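Local coordinates for uncharacterized protein (Planctomyces limnophilus, PDB 4H7L) that is of unknown function but binds a copper ion in a small cupin barrel of the Pac13-like family, at residues B[57-62]-B[125-130]; B[81-86]-B[100-105]. One frame throughout, in Å; residues are numbered along the deposited sequence.

Contact 1 (B[57-62]-B[125-130]); sequences AARTHY and EWFDSS. With CU (copper (II) ion), chain D.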
# COMPACT_ATOMS: atom_id res chain seq x y z
N ALA B 57 14.57 3.56 -17.05
CA ALA B 57 15.32 4.37 -16.10
C ALA B 57 14.72 5.77 -16.02
O ALA B 57 14.16 6.27 -16.99
CB ALA B 57 16.78 4.44 -16.52
N ALA B 58 14.85 6.40 -14.86
CA ALA B 58 14.24 7.70 -14.63
C ALA B 58 15.17 8.63 -13.86
O ALA B 58 16.03 8.16 -13.12
CB ALA B 58 12.92 7.53 -13.89
N ARG B 59 14.99 9.93 -14.04
CA ARG B 59 15.71 10.91 -13.24
C ARG B 59 15.42 10.70 -11.77
O ARG B 59 14.29 10.38 -11.39
CB ARG B 59 15.29 12.34 -13.61
CG ARG B 59 15.70 12.82 -14.98
CD ARG B 59 15.34 14.29 -15.17
NE ARG B 59 16.20 15.18 -14.38
CZ ARG B 59 16.11 16.51 -14.39
NH1 ARG B 59 15.22 17.12 -15.15
NH2 ARG B 59 16.94 17.23 -13.64
N THR B 60 16.43 10.88 -10.93
CA THR B 60 16.21 10.96 -9.50
C THR B 60 15.32 12.16 -9.23
O THR B 60 15.53 13.24 -9.79
CB THR B 60 17.53 11.15 -8.74
OG1 THR B 60 18.34 9.98 -8.91
CG2 THR B 60 17.28 11.37 -7.26
N HIS B 61 14.31 11.97 -8.38
CA HIS B 61 13.35 13.03 -8.09
C HIS B 61 12.99 13.02 -6.61
O HIS B 61 13.37 12.12 -5.86
CB HIS B 61 12.09 12.85 -8.94
CG HIS B 61 11.23 11.70 -8.50
ND1 HIS B 61 11.39 10.42 -9.00
CD2 HIS B 61 10.20 11.64 -7.62
CE1 HIS B 61 10.50 9.62 -8.44
NE2 HIS B 61 9.77 10.33 -7.60
N TYR B 62 12.24 14.03 -6.19
CA TYR B 62 11.73 14.07 -4.83
C TYR B 62 10.43 14.86 -4.74
O TYR B 62 10.02 15.53 -5.68
CB TYR B 62 12.78 14.64 -3.87
CG TYR B 62 13.09 16.11 -4.07
CD1 TYR B 62 13.96 16.53 -5.07
CD2 TYR B 62 12.52 17.08 -3.24
CE1 TYR B 62 14.25 17.87 -5.24
CE2 TYR B 62 12.81 18.42 -3.41
CZ TYR B 62 13.68 18.81 -4.41
OH TYR B 62 13.96 20.15 -4.59
N GLU B 125 6.67 17.28 -8.17
CA GLU B 125 7.84 16.51 -8.58
C GLU B 125 9.00 17.48 -8.76
O GLU B 125 8.87 18.47 -9.47
CB GLU B 125 7.56 15.77 -9.88
CG GLU B 125 8.51 14.61 -10.14
CD GLU B 125 8.37 14.05 -11.54
OE1 GLU B 125 8.33 14.85 -12.50
OE2 GLU B 125 8.30 12.81 -11.68
N TRP B 126 10.12 17.19 -8.11
CA TRP B 126 11.27 18.09 -8.17
C TRP B 126 12.57 17.35 -8.46
O TRP B 126 12.73 16.19 -8.08
CB TRP B 126 11.38 18.88 -6.86
CG TRP B 126 10.16 19.68 -6.59
CD1 TRP B 126 9.00 19.24 -6.02
CD2 TRP B 126 9.96 21.07 -6.88
NE1 TRP B 126 8.10 20.27 -5.93
CE2 TRP B 126 8.66 21.40 -6.45
CE3 TRP B 126 10.76 22.06 -7.45
CZ2 TRP B 126 8.14 22.69 -6.59
CZ3 TRP B 126 10.24 23.34 -7.58
CH2 TRP B 126 8.94 23.64 -7.15
N PHE B 127 13.48 18.04 -9.14
CA PHE B 127 14.76 17.47 -9.51
C PHE B 127 15.89 18.35 -8.98
O PHE B 127 15.69 19.53 -8.70
CB PHE B 127 14.88 17.37 -11.03
CG PHE B 127 13.71 16.68 -11.68
CD1 PHE B 127 13.63 15.30 -11.71
CD2 PHE B 127 12.69 17.42 -12.26
CE1 PHE B 127 12.55 14.66 -12.30
CE2 PHE B 127 11.62 16.79 -12.85
CZ PHE B 127 11.55 15.41 -12.87
N ASP B 128 17.07 17.75 -8.84
CA ASP B 128 18.29 18.51 -8.64
C ASP B 128 18.96 18.66 -9.99
O ASP B 128 18.97 17.72 -10.79
CB ASP B 128 19.22 17.78 -7.66
CG ASP B 128 18.62 17.65 -6.28
OD1 ASP B 128 18.10 18.65 -5.76
OD2 ASP B 128 18.67 16.53 -5.72
N SER B 129 19.52 19.83 -10.27
CA SER B 129 20.19 20.05 -11.55
C SER B 129 21.54 19.35 -11.54
O SER B 129 22.03 18.94 -10.50
CB SER B 129 20.36 21.54 -11.83
OG SER B 129 21.08 22.18 -10.80
N SER B 130 22.15 19.23 -12.72
CA SER B 130 23.41 18.51 -12.87
C SER B 130 24.59 19.37 -12.45
O SER B 130 25.00 20.28 -13.17
CB SER B 130 23.58 18.06 -14.32
OG SER B 130 22.34 17.59 -14.84
CU CU D . 8.35 9.55 -6.13
O HOH W 1 17.62 15.48 -10.05
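Tyr62 and Trp126 meet as a single antiparallel hydrogen-bonded pair, Tyr62 N to Trp126 O and Trp126 N to Tyr62 O, each 2.9 Å. The more enclosed part lies beside this bridge, where Tyr62 is buried. Its chi1 of 68° sets CG between the backbone N and the carbonyl carbon and starts the ring back toward Trp126, whose CB sits over one face, displaced toward the rim, 3.4 Å from Tyr62 CZ. The indole runs on past, its plane 34° from the phenol ring. His61 CA lies 3.2 Å from Trp126 O, a bent CA-H...O contact.

The other end is the solvent side, held by a stack and a water instead of direct backbone bonds. There the guanidinium of Arg59 lies almost flat on the Phe127 ring, planes 12° apart, an off-centre cation-pi stack with Phe127 CG 3.6 Å from Arg59 CZ. Next to it the water donates to Thr60 O at 3.1 Å and accepts from Asp128 N. The carboxylate of Asp128 turns to Arg103. The C-terminal tail thus lies against the loop carrying His61, whose NE2 binds copper at 2.2 Å with His63, Glu68 and His104: the three-histidine, one-glutamate metal site typical of cupins.

Contact 2 (B[81-86]-B[100-105]); sequences IELNGQ and PLVRHR. With CU (copper (II) ion), chain D.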
# COMPACT_ATOMS: atom_id res chain seq x y z
N ILE B 81 17.00 0.31 -5.28
CA ILE B 81 16.36 1.59 -5.06
C ILE B 81 17.44 2.53 -4.55
O ILE B 81 18.31 2.12 -3.78
CB ILE B 81 15.21 1.48 -4.03
CG1 ILE B 81 14.50 2.82 -3.88
CG2 ILE B 81 15.74 1.00 -2.69
CD1 ILE B 81 13.10 2.70 -3.35
N GLU B 82 17.40 3.77 -5.01
CA GLU B 82 18.38 4.76 -4.57
C GLU B 82 17.70 5.80 -3.70
O GLU B 82 16.76 6.46 -4.13
CB GLU B 82 19.05 5.42 -5.78
CG GLU B 82 19.98 4.49 -6.54
CD GLU B 82 20.58 5.13 -7.78
OE1 GLU B 82 20.23 6.30 -8.08
OE2 GLU B 82 21.40 4.47 -8.45
N LEU B 83 18.19 5.93 -2.47
CA LEU B 83 17.65 6.90 -1.53
C LEU B 83 18.76 7.84 -1.09
O LEU B 83 19.75 7.41 -0.49
CB LEU B 83 17.03 6.17 -0.33
CG LEU B 83 15.87 5.24 -0.68
CD1 LEU B 83 15.55 4.30 0.47
CD2 LEU B 83 14.65 6.05 -1.06
N ASN B 84 18.59 9.12 -1.39
CA ASN B 84 19.63 10.12 -1.15
C ASN B 84 21.02 9.60 -1.52
O ASN B 84 21.95 9.68 -0.72
CB ASN B 84 19.61 10.58 0.31
CG ASN B 84 18.41 11.47 0.62
OD1 ASN B 84 17.94 12.23 -0.23
ND2 ASN B 84 17.93 11.39 1.86
N GLY B 85 21.14 9.05 -2.72
CA GLY B 85 22.43 8.65 -3.26
C GLY B 85 22.96 7.32 -2.76
O GLY B 85 24.06 6.91 -3.14
N GLN B 86 22.19 6.64 -1.91
CA GLN B 86 22.58 5.33 -1.40
C GLN B 86 21.77 4.25 -2.09
O GLN B 86 20.56 4.40 -2.28
CB GLN B 86 22.38 5.27 0.11
CG GLN B 86 23.19 6.28 0.89
CD GLN B 86 24.68 6.05 0.74
OE1 GLN B 86 25.15 4.91 0.81
NE2 GLN B 86 25.43 7.12 0.54
N PRO B 100 9.07 13.22 2.46
CA PRO B 100 9.33 14.34 1.55
C PRO B 100 10.81 14.73 1.59
O PRO B 100 11.44 14.57 2.63
CB PRO B 100 8.46 15.47 2.11
CG PRO B 100 7.38 14.77 2.90
CD PRO B 100 8.02 13.54 3.45
N LEU B 101 11.34 15.20 0.47
CA LEU B 101 12.71 15.71 0.37
C LEU B 101 13.75 14.61 0.16
O LEU B 101 14.88 14.89 -0.22
CB LEU B 101 13.08 16.57 1.58
CG LEU B 101 12.24 17.83 1.76
CD1 LEU B 101 12.98 18.84 2.63
CD2 LEU B 101 11.87 18.45 0.41
N VAL B 102 13.36 13.36 0.38
CA VAL B 102 14.27 12.25 0.11
C VAL B 102 14.37 12.00 -1.39
O VAL B 102 13.41 11.56 -2.01
CB VAL B 102 13.81 10.96 0.81
CG1 VAL B 102 14.60 9.77 0.30
CG2 VAL B 102 13.96 11.10 2.32
N ARG B 103 15.53 12.29 -1.97
CA ARG B 103 15.78 12.00 -3.38
C ARG B 103 15.68 10.49 -3.59
O ARG B 103 16.23 9.72 -2.81
CB ARG B 103 17.16 12.49 -3.81
CG ARG B 103 17.22 13.96 -4.20
CD ARG B 103 16.89 14.90 -3.04
NE ARG B 103 17.10 16.29 -3.41
CZ ARG B 103 16.74 17.34 -2.68
NH1 ARG B 103 16.12 17.18 -1.51
NH2 ARG B 103 16.99 18.57 -3.11
N HIS B 104 14.99 10.08 -4.64
CA HIS B 104 14.78 8.65 -4.86
C HIS B 104 14.51 8.29 -6.31
O HIS B 104 14.04 9.12 -7.10
CB HIS B 104 13.62 8.15 -3.98
CG HIS B 104 12.29 8.77 -4.30
ND1 HIS B 104 11.95 10.04 -3.89
CD2 HIS B 104 11.22 8.29 -4.99
CE1 HIS B 104 10.73 10.32 -4.31
NE2 HIS B 104 10.27 9.28 -4.98
N ARG B 105 14.81 7.04 -6.65
CA ARG B 105 14.42 6.44 -7.92
C ARG B 105 14.72 4.95 -7.88
O ARG B 105 15.53 4.49 -7.07
CB ARG B 105 15.17 7.07 -9.08
CG ARG B 105 16.66 6.81 -9.05
CD ARG B 105 17.27 6.94 -10.43
NE ARG B 105 18.72 6.85 -10.35
CZ ARG B 105 19.55 7.27 -11.29
NH1 ARG B 105 19.09 7.83 -12.40
NH2 ARG B 105 20.86 7.14 -11.12
CU CU D . 8.35 9.55 -6.13
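Strand 80-83 and the start of strand 104-107 run antiparallel, Glu82 facing Arg105 as a hydrogen-bonded pair and Leu83 facing His104 as a non-hydrogen-bonded one, with Glu82 N to Arg105 O (2.9 Å) nearly straight at 172°. Beyond the strands the ladder is prolonged by Asn84 N, which donates to Arg103 O at 2.8 Å. The side chain of Asn84 returns the grip: its OD1 accepts Arg103 N at 3.0 Å, the donor standing above the amide plane, while ND2 rests against both methyls of Val102.

Glu82 and Arg105 lie side by side and point the same way. Arg105 is extended from CG to NE, and NE gives Glu82 OE1 a 2.8 Å salt bridge that lies in the guanidinium plane but comes down on the carboxylate from above; NH2 adds a weak bond to the same oxygen. An alanine in place of Arg105 would probably leave the Glu82 carboxylate without its charged mate and Ala58 O without the hydrogen bond it receives from NH1.

Leu83 turns at once into Asn84 and Gly85 through a type I' turn, making strands 80-83 and 86-89 a tight beta-hairpin of the cupin barrel, with strand 104-107 on the other side of 80-83. On the face opposite the salt bridge, Leu83 CD2 touches His104 CB at 3.7 Å and also reaches Val102 CG1; Met19 of the second subunit packs on Leu83. The His104 ring is fixed at both nitrogens: ND1 donates in the ring plane to Val102 O at 2.8 Å, and NE2 binds copper. That second-shell carbonyl sets the rotation of the ring and may make the imidazole a stronger donor to the metal.

Overall arrangement
Contacts 1 and 2 illustrate how a metal site can be assembled from a loop and a strand of one cupin domain: their centres are about 10 Å apart, and each supplies one histidine to the same copper. The sequence of contact 2 falls wholly between the two segments of contact 1. The two contacts are joined directly, by a probable hydrogen bond from His104 N to His61 O (2.9 Å) and, nearer the surface, by the salt bridge between Arg103 NE and Asp128 OD2 (2.8 Å). Arg103 also makes a cation-pi contact with Tyr62. The imidazoles of His61 and His104 meet edge-to-face at the copper, where His63 and Glu68 complete the set of protein ligands.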